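Peptidase, C14 family (Geobacter sulfurreducens PCA, PDB 3BIJ) is a caspase-like protein of the C14 peptidase family that probably acts as a cysteine endopeptidase. Local coordinates at the interface of chains A and B and the interface of chains A and C. Coordinates in Å, arbitrary orientation; residue numbers count along the deposited sequence, not the author numbering. Chains: chain A/B/C, Uncharacterized protein GSU0716.

Chain A meets chain B at contact 1 and chain C at contact 2, the C-alpha centres lying about 22 Å apart. They share chain A but no residue: contact 1 uses helix 240-250, contact 2 the loop between strand 215-216 and helix 222-231, against mainly helix 169-178 of chain C. Contact 1 lies in a two-fold interface and has a twin; contact 2 lies in one that is not an exact two-fold. One is a thin charged pairing, the other an aromatic ring packed on apolar side chains with a polar rim. Together they connect three of the deposited assembly's eight copies, which may not reflect association in solution.

Contact 1: the interface of chains A and B. Residues chain A 245, 248-249; chain B 210.
The carboxylate of B:Asp210 is the flat group that carries this contact, and A:Lys245 comes to its rim. The ammonium NZ of A:Lys245 donates a hydrogen bond to OD1 of B:Asp210 over 2.8 Å, reaching it on the anti side and 32° out of the carboxylate plane, so the approach is partly toward a face. The same pair forms a salt bridge. Lysine suits the place because its long, flexible chain can deliver a charge from a helix to a neighbouring molecule: after an extended start it bends at chi3 (66°) and again at chi4 (68°), bringing NZ round to the acid. Aspartate, short and with few torsions, offers a more rigid acceptor close to its loop backbone.

Beside the salt bridge the packing is thin. CG2 of A:Val248 lies 4.4 Å from CB of B:Asp210, a loose apolar flank next to the acid's methylene. A:Arg249 is poorly ordered; its NE is placed 6.2 Å from OD1 of B:Asp210, where its positive charge could at most add a diffuse attraction.

A:Val248 and A:Arg249 come three and four residues after A:Lys245, which puts all three on a common side of helix 240-250 in its last turns. B:Asp210 belongs to the loop joining strand 201-206 to strand 215-216, so in this caspase-like fold a late surface helix of one copy rests against a connecting loop of the other.

Contact 2: the interface of chains A and C. Residues chain A 219-220; chain C 22, 168, 170-171, 174.
The phenyl ring of A:Phe219 is the apolar centre, reaching from a loop of chain A onto chain C. Methyl CG2 of C:Val171 sits over the middle of one ring face, 3.1 Å from the centroid, in a CH-pi contact. C:Val171 holds CG1 anti to the backbone N (chi1 173°), toward the C:Trp22 ring, leaving CG2, beside the N, to meet the phenylalanine; a branched residue thus serves both aromatics. The CE2-CZ edge of A:Phe219 meets the five-membered ring of C:Trp22 edge-to-face, the planes 85° apart and the centroids separated by 4.9 Å. C:Trp22 receives it on the side that CG1 of C:Val171 also covers. At another edge, CG of C:Pro168 lies 3.5 Å from CE1 of A:Phe219, its ring giving a rigid apolar wall just before helix 169-178. Cutting A:Phe219 back to an alanine would probably leave CG2 of C:Val171 without its aromatic face and open a gap beside C:Trp22.

Farther out, the C:Arg174 side chain crosses that of A:Phe219 at about a right angle, with NH2 3.6 Å from the ring's CD2. Its NH1 donates to the backbone O of A:Phe219 at 2.7 Å, a strongly bent bond (119° at the hydrogen). Small enough to fit near the helix start, C:Ser170 gives its hydroxyl OG to the amide oxygen OD1 of A:Asn220, 2.6 Å away, in the carbonyl plane and on a lone pair.

Contact 1: the interface of chains A and B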
loop_
_atom_site.group_PDB
_atom_site.type_symbol
_atom_site.label_atom_id
_atom_site.label_comp_id
_atom_site.label_asym_id
_atom_site.label_seq_id
_atom_site.Cartn_x
_atom_site.Cartn_y
_atom_site.Cartn_z
ATOM N N LYS A 245 23.288 -19.532 -8.567
ATOM C CA LYS A 245 21.954 -20.023 -8.195
ATOM C C LYS A 245 21.645 -19.849 -6.709
ATOM O O LYS A 245 20.504 -19.555 -6.330
ATOM C CB LYS A 245 21.793 -21.497 -8.585
ATOM C CG LYS A 245 21.775 -21.726 -10.092
ATOM C CD LYS A 245 21.631 -23.206 -10.448
ATOM C CE LYS A 245 20.265 -23.767 -10.024
ATOM N NZ LYS A 245 19.121 -23.181 -10.818
ATOM N N VAL A 248 20.910 -15.846 -6.221
ATOM C CA VAL A 248 19.592 -15.458 -6.701
ATOM C C VAL A 248 18.482 -16.022 -5.816
ATOM O O VAL A 248 17.450 -15.392 -5.636
ATOM C CB VAL A 248 19.346 -15.903 -8.165
ATOM C CG1 VAL A 248 20.500 -15.461 -9.042
ATOM C CG2 VAL A 248 19.140 -17.390 -8.237
ATOM N N ARG A 249 18.703 -17.195 -5.249
ATOM C CA ARG A 249 17.698 -17.810 -4.406
ATOM C C ARG A 249 17.340 -16.931 -3.217
ATOM O O ARG A 249 16.200 -16.937 -2.761
ATOM C CB ARG A 249 18.198 -19.164 -3.907
ATOM C CG ARG A 249 17.179 -20.289 -4.004
ATOM C CD ARG A 249 16.692 -20.453 -5.446
ATOM N NE ARG A 249 15.824 -21.627 -5.609
ATOM C CZ ARG A 249 16.247 -22.883 -5.508
ATOM N NH1 ARG A 249 17.530 -23.130 -5.249
ATOM N NH2 ARG A 249 15.391 -23.883 -5.663
ATOM N N ASP B 210 14.774 -17.901 -11.709
ATOM C CA ASP B 210 14.618 -18.907 -10.659
ATOM C C ASP B 210 14.091 -18.345 -9.354
ATOM O O ASP B 210 13.573 -19.087 -8.517
ATOM C CB ASP B 210 15.949 -19.613 -10.398
ATOM C CG ASP B 210 16.415 -20.411 -11.579
ATOM O OD1 ASP B 210 17.546 -20.949 -11.536
ATOM O OD2 ASP B 210 15.641 -20.506 -12.555
#

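Contact 2: the interface of chains A and C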
loop_
_atom_site.group_PDB
_atom_site.type_symbol
_atom_site.label_atom_id
_atom_site.label_comp_id
_atom_site.label_asym_id
_atom_site.label_seq_id
_atom_site.Cartn_x
_atom_site.Cartn_y
_atom_site.Cartn_z
ATOM N N PHE A 219 25.596 -0.752 3.751
ATOM C CA PHE A 219 26.952 -1.268 3.978
ATOM C C PHE A 219 27.572 -2.078 2.842
ATOM O O PHE A 219 28.715 -2.520 2.936
ATOM C CB PHE A 219 26.988 -2.066 5.271
ATOM C CG PHE A 219 26.371 -1.337 6.416
ATOM C CD1 PHE A 219 25.008 -1.481 6.682
ATOM C CD2 PHE A 219 27.121 -0.426 7.167
ATOM C CE1 PHE A 219 24.393 -0.730 7.671
ATOM C CE2 PHE A 219 26.517 0.333 8.159
ATOM C CZ PHE A 219 25.146 0.184 8.414
ATOM N N ASN A 220 26.791 -2.286 1.791
ATOM C CA ASN A 220 27.211 -2.951 0.563
ATOM C C ASN A 220 25.971 -3.181 -0.291
ATOM O O ASN A 220 24.845 -3.176 0.218
ATOM C CB ASN A 220 28.002 -4.259 0.798
ATOM C CG ASN A 220 27.448 -5.098 1.893
ATOM O OD1 ASN A 220 26.233 -5.163 2.080
ATOM N ND2 ASN A 220 28.332 -5.775 2.624
ATOM N N TRP C 22 30.335 0.954 11.776
ATOM C CA TRP C 22 28.916 1.046 12.103
ATOM C C TRP C 22 28.767 1.526 13.540
ATOM O O TRP C 22 29.403 0.981 14.441
ATOM C CB TRP C 22 28.275 -0.328 11.968
ATOM C CG TRP C 22 26.803 -0.321 12.190
ATOM C CD1 TRP C 22 25.878 0.364 11.467
ATOM C CD2 TRP C 22 26.070 -1.120 13.123
ATOM N NE1 TRP C 22 24.614 0.032 11.872
ATOM C CE2 TRP C 22 24.701 -0.880 12.889
ATOM C CE3 TRP C 22 26.434 -2.023 14.128
ATOM C CZ2 TRP C 22 23.700 -1.505 13.619
ATOM C CZ3 TRP C 22 25.437 -2.643 14.853
ATOM C CH2 TRP C 22 24.084 -2.384 14.592
ATOM N N PRO C 168 22.353 -5.013 10.991
ATOM C CA PRO C 168 22.170 -5.478 9.613
ATOM C C PRO C 168 23.181 -6.558 9.241
ATOM O O PRO C 168 24.348 -6.483 9.617
ATOM C CB PRO C 168 22.312 -4.199 8.793
ATOM C CG PRO C 168 23.136 -3.315 9.665
ATOM C CD PRO C 168 22.587 -3.560 11.028
ATOM N N SER C 170 24.875 -7.213 6.678
ATOM C CA SER C 170 26.115 -6.769 6.061
ATOM C C SER C 170 27.146 -6.391 7.124
ATOM O O SER C 170 28.296 -6.830 7.071
ATOM C CB SER C 170 25.834 -5.596 5.143
ATOM O OG SER C 170 24.937 -6.025 4.136
ATOM N N VAL C 171 26.719 -5.589 8.096
ATOM C CA VAL C 171 27.585 -5.159 9.181
ATOM C C VAL C 171 28.045 -6.347 10.014
ATOM O O VAL C 171 29.186 -6.388 10.458
ATOM C CB VAL C 171 26.857 -4.167 10.108
ATOM C CG1 VAL C 171 27.718 -3.854 11.331
ATOM C CG2 VAL C 171 26.544 -2.890 9.350
ATOM N N ARG C 174 30.826 -7.956 8.056
ATOM C CA ARG C 174 31.933 -7.022 7.971
ATOM C C ARG C 174 32.644 -6.954 9.333
ATOM O O ARG C 174 33.875 -6.977 9.400
ATOM C CB ARG C 174 31.421 -5.635 7.560
ATOM C CG ARG C 174 32.541 -4.652 7.208
ATOM C CD ARG C 174 32.068 -3.218 7.251
ATOM N NE ARG C 174 31.483 -2.752 6.007
ATOM C CZ ARG C 174 30.839 -1.591 5.886
ATOM N NH1 ARG C 174 30.336 -1.211 4.713
ATOM N NH2 ARG C 174 30.676 -0.807 6.946
#